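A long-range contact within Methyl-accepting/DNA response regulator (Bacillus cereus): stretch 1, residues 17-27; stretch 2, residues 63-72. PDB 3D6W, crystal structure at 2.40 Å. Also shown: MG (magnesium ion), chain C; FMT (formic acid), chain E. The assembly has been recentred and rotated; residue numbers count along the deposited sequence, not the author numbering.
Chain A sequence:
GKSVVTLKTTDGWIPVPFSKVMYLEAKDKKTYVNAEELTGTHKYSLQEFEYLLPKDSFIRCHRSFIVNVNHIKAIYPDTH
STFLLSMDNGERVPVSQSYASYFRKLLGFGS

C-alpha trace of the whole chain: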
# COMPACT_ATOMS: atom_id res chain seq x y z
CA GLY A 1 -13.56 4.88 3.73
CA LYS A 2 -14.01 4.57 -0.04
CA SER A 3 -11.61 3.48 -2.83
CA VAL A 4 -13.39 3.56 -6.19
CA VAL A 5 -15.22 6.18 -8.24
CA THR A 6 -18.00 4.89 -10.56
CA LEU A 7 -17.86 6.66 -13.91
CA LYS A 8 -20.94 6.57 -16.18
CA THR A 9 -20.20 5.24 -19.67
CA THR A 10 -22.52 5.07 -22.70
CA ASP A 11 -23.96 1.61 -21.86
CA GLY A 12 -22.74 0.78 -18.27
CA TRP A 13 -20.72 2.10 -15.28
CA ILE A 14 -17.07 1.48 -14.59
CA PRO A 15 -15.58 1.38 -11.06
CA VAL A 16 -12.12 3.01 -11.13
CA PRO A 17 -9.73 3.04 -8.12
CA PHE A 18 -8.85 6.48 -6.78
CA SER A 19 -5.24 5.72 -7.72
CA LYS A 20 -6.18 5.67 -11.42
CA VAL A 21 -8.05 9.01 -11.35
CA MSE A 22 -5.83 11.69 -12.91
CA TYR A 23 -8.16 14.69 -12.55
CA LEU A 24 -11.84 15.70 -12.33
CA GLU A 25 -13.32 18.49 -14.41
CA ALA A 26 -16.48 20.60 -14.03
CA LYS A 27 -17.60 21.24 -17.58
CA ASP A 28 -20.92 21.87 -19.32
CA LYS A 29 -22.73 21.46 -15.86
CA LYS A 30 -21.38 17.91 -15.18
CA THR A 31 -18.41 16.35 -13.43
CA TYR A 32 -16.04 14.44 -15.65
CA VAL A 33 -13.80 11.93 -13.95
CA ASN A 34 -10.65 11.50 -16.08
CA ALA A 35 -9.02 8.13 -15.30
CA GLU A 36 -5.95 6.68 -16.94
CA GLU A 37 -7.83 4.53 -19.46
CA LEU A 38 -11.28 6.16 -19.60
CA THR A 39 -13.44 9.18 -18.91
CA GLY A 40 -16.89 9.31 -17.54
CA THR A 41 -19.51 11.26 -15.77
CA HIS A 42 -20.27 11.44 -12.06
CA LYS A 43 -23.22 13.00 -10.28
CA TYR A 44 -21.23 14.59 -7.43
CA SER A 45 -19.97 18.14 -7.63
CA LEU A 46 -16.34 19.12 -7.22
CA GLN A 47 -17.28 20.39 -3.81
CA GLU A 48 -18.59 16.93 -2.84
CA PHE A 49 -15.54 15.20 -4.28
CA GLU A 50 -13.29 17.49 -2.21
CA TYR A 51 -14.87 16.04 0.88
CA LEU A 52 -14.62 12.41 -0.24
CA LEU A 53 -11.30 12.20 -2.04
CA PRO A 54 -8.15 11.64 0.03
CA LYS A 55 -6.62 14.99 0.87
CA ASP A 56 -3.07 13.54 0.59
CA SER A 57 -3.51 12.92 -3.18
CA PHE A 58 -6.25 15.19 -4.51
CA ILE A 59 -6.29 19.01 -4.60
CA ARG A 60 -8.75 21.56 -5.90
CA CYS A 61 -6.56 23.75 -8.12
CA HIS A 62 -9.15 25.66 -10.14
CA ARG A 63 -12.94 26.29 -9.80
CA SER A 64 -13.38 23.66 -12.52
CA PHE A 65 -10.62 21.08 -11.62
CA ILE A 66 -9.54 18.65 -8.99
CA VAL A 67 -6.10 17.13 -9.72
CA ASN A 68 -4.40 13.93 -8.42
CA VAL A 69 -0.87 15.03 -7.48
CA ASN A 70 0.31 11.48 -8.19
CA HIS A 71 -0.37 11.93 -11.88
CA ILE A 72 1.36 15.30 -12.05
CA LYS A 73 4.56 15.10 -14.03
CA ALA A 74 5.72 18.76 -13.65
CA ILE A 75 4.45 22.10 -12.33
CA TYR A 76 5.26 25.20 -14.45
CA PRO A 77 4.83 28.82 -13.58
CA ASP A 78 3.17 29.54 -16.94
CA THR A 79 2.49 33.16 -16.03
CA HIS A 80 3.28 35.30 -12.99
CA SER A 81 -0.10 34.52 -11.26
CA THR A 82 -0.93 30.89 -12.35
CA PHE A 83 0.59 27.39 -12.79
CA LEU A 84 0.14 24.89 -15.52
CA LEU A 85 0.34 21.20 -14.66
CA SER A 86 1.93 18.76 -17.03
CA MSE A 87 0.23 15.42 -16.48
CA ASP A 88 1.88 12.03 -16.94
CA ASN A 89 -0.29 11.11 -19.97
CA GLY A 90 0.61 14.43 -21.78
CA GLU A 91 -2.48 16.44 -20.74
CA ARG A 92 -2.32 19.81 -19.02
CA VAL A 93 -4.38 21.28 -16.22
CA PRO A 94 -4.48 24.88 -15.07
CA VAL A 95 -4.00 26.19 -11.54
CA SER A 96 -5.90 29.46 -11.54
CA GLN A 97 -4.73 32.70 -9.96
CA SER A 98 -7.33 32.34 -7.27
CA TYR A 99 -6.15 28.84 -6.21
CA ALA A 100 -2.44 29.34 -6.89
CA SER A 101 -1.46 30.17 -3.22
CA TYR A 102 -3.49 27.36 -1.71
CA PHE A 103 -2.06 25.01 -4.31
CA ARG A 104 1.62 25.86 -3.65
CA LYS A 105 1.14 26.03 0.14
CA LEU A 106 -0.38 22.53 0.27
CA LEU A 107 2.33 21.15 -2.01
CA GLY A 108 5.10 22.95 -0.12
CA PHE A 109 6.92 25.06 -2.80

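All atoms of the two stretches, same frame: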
# COMPACT_ATOMS: atom_id res chain seq x y z
N PRO A 17 -10.37 2.71 -9.38
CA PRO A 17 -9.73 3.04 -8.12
C PRO A 17 -9.30 4.48 -8.08
O PRO A 17 -8.94 5.04 -9.12
CB PRO A 17 -8.47 2.16 -8.09
CG PRO A 17 -8.53 1.29 -9.22
CD PRO A 17 -9.57 1.75 -10.17
N PHE A 18 -9.30 5.09 -6.92
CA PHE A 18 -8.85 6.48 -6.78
C PHE A 18 -7.46 6.69 -7.38
O PHE A 18 -7.19 7.73 -7.98
CB PHE A 18 -8.83 6.93 -5.31
CG PHE A 18 -10.21 7.13 -4.70
CD1 PHE A 18 -11.35 7.28 -5.49
CD2 PHE A 18 -10.35 7.20 -3.34
CE1 PHE A 18 -12.61 7.47 -4.92
CE2 PHE A 18 -11.60 7.39 -2.76
CZ PHE A 18 -12.73 7.51 -3.57
N SER A 19 -6.62 5.67 -7.25
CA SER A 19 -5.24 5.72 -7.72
C SER A 19 -5.11 5.92 -9.25
O SER A 19 -4.09 6.41 -9.71
CB SER A 19 -4.53 4.42 -7.26
OG SER A 19 -4.86 3.31 -8.09
N LYS A 20 -6.15 5.56 -9.99
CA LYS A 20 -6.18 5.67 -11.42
C LYS A 20 -6.90 6.93 -11.90
O LYS A 20 -6.93 7.22 -13.11
CB LYS A 20 -6.86 4.44 -12.01
CG LYS A 20 -6.22 3.12 -11.60
CD LYS A 20 -5.41 2.48 -12.70
CE LYS A 20 -6.21 1.33 -13.42
NZ LYS A 20 -6.11 1.37 -14.98
N VAL A 21 -7.46 7.70 -10.98
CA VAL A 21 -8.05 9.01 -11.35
C VAL A 21 -6.95 10.07 -11.46
O VAL A 21 -6.20 10.29 -10.48
CB VAL A 21 -9.14 9.45 -10.32
CG1 VAL A 21 -9.81 10.80 -10.74
CG2 VAL A 21 -10.16 8.30 -10.13
N MSE A 22 -6.84 10.69 -12.62
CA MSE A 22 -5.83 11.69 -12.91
C MSE A 22 -6.28 13.10 -12.51
O MSE A 22 -5.53 13.86 -11.92
CB MSE A 22 -5.50 11.66 -14.42
CG MSE A 22 -5.01 10.34 -14.91
SE MSE A 22 -4.49 10.22 -16.77
CE MSE A 22 -6.24 10.77 -17.43
N TYR A 23 -7.52 13.42 -12.87
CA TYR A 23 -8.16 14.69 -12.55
C TYR A 23 -9.70 14.61 -12.73
O TYR A 23 -10.25 13.62 -13.27
CB TYR A 23 -7.54 15.87 -13.35
CG TYR A 23 -7.80 15.85 -14.85
CD1 TYR A 23 -6.91 15.24 -15.72
CD2 TYR A 23 -8.94 16.47 -15.38
CE1 TYR A 23 -7.15 15.23 -17.05
CE2 TYR A 23 -9.20 16.45 -16.70
CZ TYR A 23 -8.31 15.82 -17.55
OH TYR A 23 -8.58 15.80 -18.92
N LEU A 24 -10.39 15.59 -12.18
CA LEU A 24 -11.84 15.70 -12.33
C LEU A 24 -12.05 17.08 -12.89
O LEU A 24 -11.32 18.01 -12.54
CB LEU A 24 -12.61 15.51 -11.00
CG LEU A 24 -12.62 14.16 -10.28
CD1 LEU A 24 -11.36 13.94 -9.41
CD2 LEU A 24 -13.79 14.05 -9.40
N GLU A 25 -13.03 17.21 -13.78
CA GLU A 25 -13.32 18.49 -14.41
C GLU A 25 -14.81 18.82 -14.39
O GLU A 25 -15.63 18.00 -14.86
CB GLU A 25 -12.82 18.54 -15.85
CG GLU A 25 -13.18 19.87 -16.55
CD GLU A 25 -12.63 19.98 -17.94
OE1 GLU A 25 -12.54 21.14 -18.45
OE2 GLU A 25 -12.26 18.92 -18.49
N ALA A 26 -15.14 20.02 -13.88
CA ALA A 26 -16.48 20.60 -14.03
C ALA A 26 -16.57 21.28 -15.40
O ALA A 26 -15.81 22.19 -15.74
CB ALA A 26 -16.79 21.58 -12.92
N LYS A 27 -17.48 20.79 -16.20
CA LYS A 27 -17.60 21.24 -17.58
C LYS A 27 -19.02 20.99 -18.06
O LYS A 27 -19.59 19.93 -17.81
CB LYS A 27 -16.61 20.45 -18.44
CG LYS A 27 -16.55 20.83 -19.89
CD LYS A 27 -16.02 19.67 -20.70
CE LYS A 27 -15.45 20.16 -22.00
NZ LYS A 27 -15.94 19.33 -23.14
N ARG A 63 -11.48 26.42 -10.05
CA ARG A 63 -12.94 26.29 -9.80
C ARG A 63 -13.57 25.15 -10.59
O ARG A 63 -14.64 24.69 -10.24
CB ARG A 63 -13.70 27.61 -10.09
CG ARG A 63 -13.71 28.06 -11.55
CD ARG A 63 -14.74 29.20 -11.84
NE ARG A 63 -15.39 28.86 -13.11
CZ ARG A 63 -16.67 28.51 -13.27
NH1 ARG A 63 -17.54 28.55 -12.27
NH2 ARG A 63 -17.10 28.16 -14.47
N SER A 64 -12.89 24.72 -11.63
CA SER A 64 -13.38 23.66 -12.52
C SER A 64 -12.56 22.34 -12.48
O SER A 64 -12.92 21.40 -13.18
CB SER A 64 -13.40 24.22 -13.96
OG SER A 64 -14.60 24.97 -14.21
N PHE A 65 -11.51 22.26 -11.66
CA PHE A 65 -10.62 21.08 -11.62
C PHE A 65 -10.22 20.63 -10.25
O PHE A 65 -9.85 21.45 -9.39
CB PHE A 65 -9.31 21.36 -12.36
CG PHE A 65 -9.48 21.53 -13.83
CD1 PHE A 65 -9.73 22.79 -14.37
CD2 PHE A 65 -9.42 20.43 -14.69
CE1 PHE A 65 -9.93 22.95 -15.79
CE2 PHE A 65 -9.60 20.57 -16.06
CZ PHE A 65 -9.85 21.84 -16.61
N ILE A 66 -10.28 19.31 -10.05
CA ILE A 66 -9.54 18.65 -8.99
C ILE A 66 -8.45 17.75 -9.64
O ILE A 66 -8.73 16.97 -10.54
CB ILE A 66 -10.44 17.80 -8.06
CG1 ILE A 66 -11.47 18.67 -7.32
CG2 ILE A 66 -9.54 16.95 -7.07
CD1 ILE A 66 -12.49 17.89 -6.61
N VAL A 67 -7.21 17.91 -9.19
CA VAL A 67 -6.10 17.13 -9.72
C VAL A 67 -5.60 16.07 -8.69
O VAL A 67 -5.63 16.27 -7.44
CB VAL A 67 -4.94 18.07 -10.23
CG1 VAL A 67 -4.13 18.68 -9.09
CG2 VAL A 67 -3.99 17.31 -11.22
N ASN A 68 -5.15 14.93 -9.22
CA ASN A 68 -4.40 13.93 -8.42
C ASN A 68 -2.92 14.24 -8.56
O ASN A 68 -2.35 14.07 -9.62
CB ASN A 68 -4.69 12.52 -8.96
CG ASN A 68 -4.17 11.42 -8.05
OD1 ASN A 68 -3.29 11.62 -7.27
ND2 ASN A 68 -4.72 10.22 -8.21
N VAL A 69 -2.28 14.65 -7.46
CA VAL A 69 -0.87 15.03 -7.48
C VAL A 69 0.02 13.86 -7.88
O VAL A 69 1.17 14.07 -8.31
CB VAL A 69 -0.39 15.66 -6.12
CG1 VAL A 69 -1.39 16.76 -5.63
CG2 VAL A 69 -0.22 14.61 -5.06
N ASN A 70 -0.49 12.63 -7.80
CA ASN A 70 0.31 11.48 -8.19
C ASN A 70 0.39 11.24 -9.67
O ASN A 70 1.21 10.44 -10.13
CB ASN A 70 -0.18 10.23 -7.47
CG ASN A 70 0.07 10.33 -5.97
OD1 ASN A 70 1.24 10.40 -5.52
ND2 ASN A 70 -1.00 10.40 -5.19
N HIS A 71 -0.46 11.93 -10.43
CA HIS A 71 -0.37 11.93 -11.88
C HIS A 71 0.23 13.18 -12.44
O HIS A 71 0.35 13.30 -13.64
CB HIS A 71 -1.72 11.67 -12.49
CG HIS A 71 -2.24 10.32 -12.14
ND1 HIS A 71 -1.97 9.21 -12.90
CD2 HIS A 71 -2.99 9.89 -11.10
CE1 HIS A 71 -2.54 8.15 -12.34
NE2 HIS A 71 -3.17 8.54 -11.25
N ILE A 72 0.65 14.10 -11.59
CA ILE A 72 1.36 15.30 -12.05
C ILE A 72 2.77 14.89 -12.42
O ILE A 72 3.48 14.26 -11.61
CB ILE A 72 1.43 16.45 -11.00
CG1 ILE A 72 0.03 17.02 -10.73
CG2 ILE A 72 2.36 17.60 -11.49
CD1 ILE A 72 -0.05 18.00 -9.61
MG MG C . 4.27 11.88 -11.06
C FMT E . -11.14 30.20 -10.53
O1 FMT E . -10.52 31.26 -10.78
O2 FMT E . -10.51 29.17 -10.22
O HOH W 1 5.85 13.86 -10.84
O HOH W 2 6.29 10.99 -9.78

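Two strands far apart in sequence, 21-27 and 65-68, lie side by side and run antiparallel, their directions 177° apart and their axes 4.6 Å apart at closest approach. The backbone bonds form a ladder. At one end the amide of Ala-26 donates to Ser-64 (N to O, 2.7 Å). In the middle Leu-24 and Ile-66 form a hydrogen-bonded pair, Leu-24 N giving to Ile-66 O at 2.7 Å and Ile-66 N returning a bond to Leu-24 O at 3.0 Å. At the other end Asn-68 N donates to Met-22 O at 2.9 Å. Between these rungs sit the non-hydrogen-bonded pairs Tyr-23 with Val-67 and Glu-25 with Phe-65, where the chains draw in to CA-CA distances of 4.3 and 4.7 Å. Here alpha hydrogens point across the gap and carbonyls take up the space: Tyr-23 CA lies 3.1 Å from Ile-66 O, Glu-25 CA 3.2 Å from Ser-64 O, and Phe-65 CA 3.3 Å from Leu-24 O.

Side chains alternate between the two faces of the sheet. On one face Leu-24 and Ile-66 lie abreast, both buried, with Leu-24 CD1 4.2 Å from Ile-66 CB, a loose apolar contact between branched chains. The other face carries Tyr-23, Glu-25, Phe-65 and Val-67. The end of Phe-65 comes nearer the first strand, where its ring touches both Tyr-23 and Glu-25: Tyr-23 CD2 meets its edge, 4.0 Å from Phe-65 CD2, while the extended side chain of Glu-25 brings OE1 to 3.3 Å from Phe-65 CZ. Val-67 fills in beside the base of the tyrosine, its CG2 4.4 Å from Tyr-23 CB. The Tyr-23 hydroxyl is hydrogen-bonded elsewhere in the structure.

At the end of the ladder Asn-68, and past it His-71, put polar side chains against the start of the first stretch, where a short 3-10 segment, 18-20, leads into the strand. Asn-68 points toward the first stretch, and its ND2 fills a hollow lined by backbone carbonyls: it donates to Val-21 O, in the first residue of the strand, at 2.7 Å, with Phe-18 O 3.5 Å and Ser-19 O 4.1 Å from ND2 as contacts. Its side chain and its amide thus bond successive carbonyls. Asn-68 OD1, in turn, accepts the amide of Asn-70 (N to OD1, 3.0 Å), which ties the turn to the same side chain. His-71 reaches the 3-10 segment itself: its NE2 donates to Ser-19 O at 2.8 Å, with that oxygen near the plane of the ring, as a ring N-H requires. The selenomethionine Met-22 covers one face of this imidazole. Its CG stands 4.0 Å from the centroid of the His-71 ring, 19° off the ring normal, in a CH-pi contact, while the selenium lies farther off and oblique. The ring is thus a bump held at its edge by a hydrogen bond and covered on one face by a methylene group.

At the Ala-26 end Ser-64 OG adds a weak hydrogen bond to Ala-26 O at 3.4 Å.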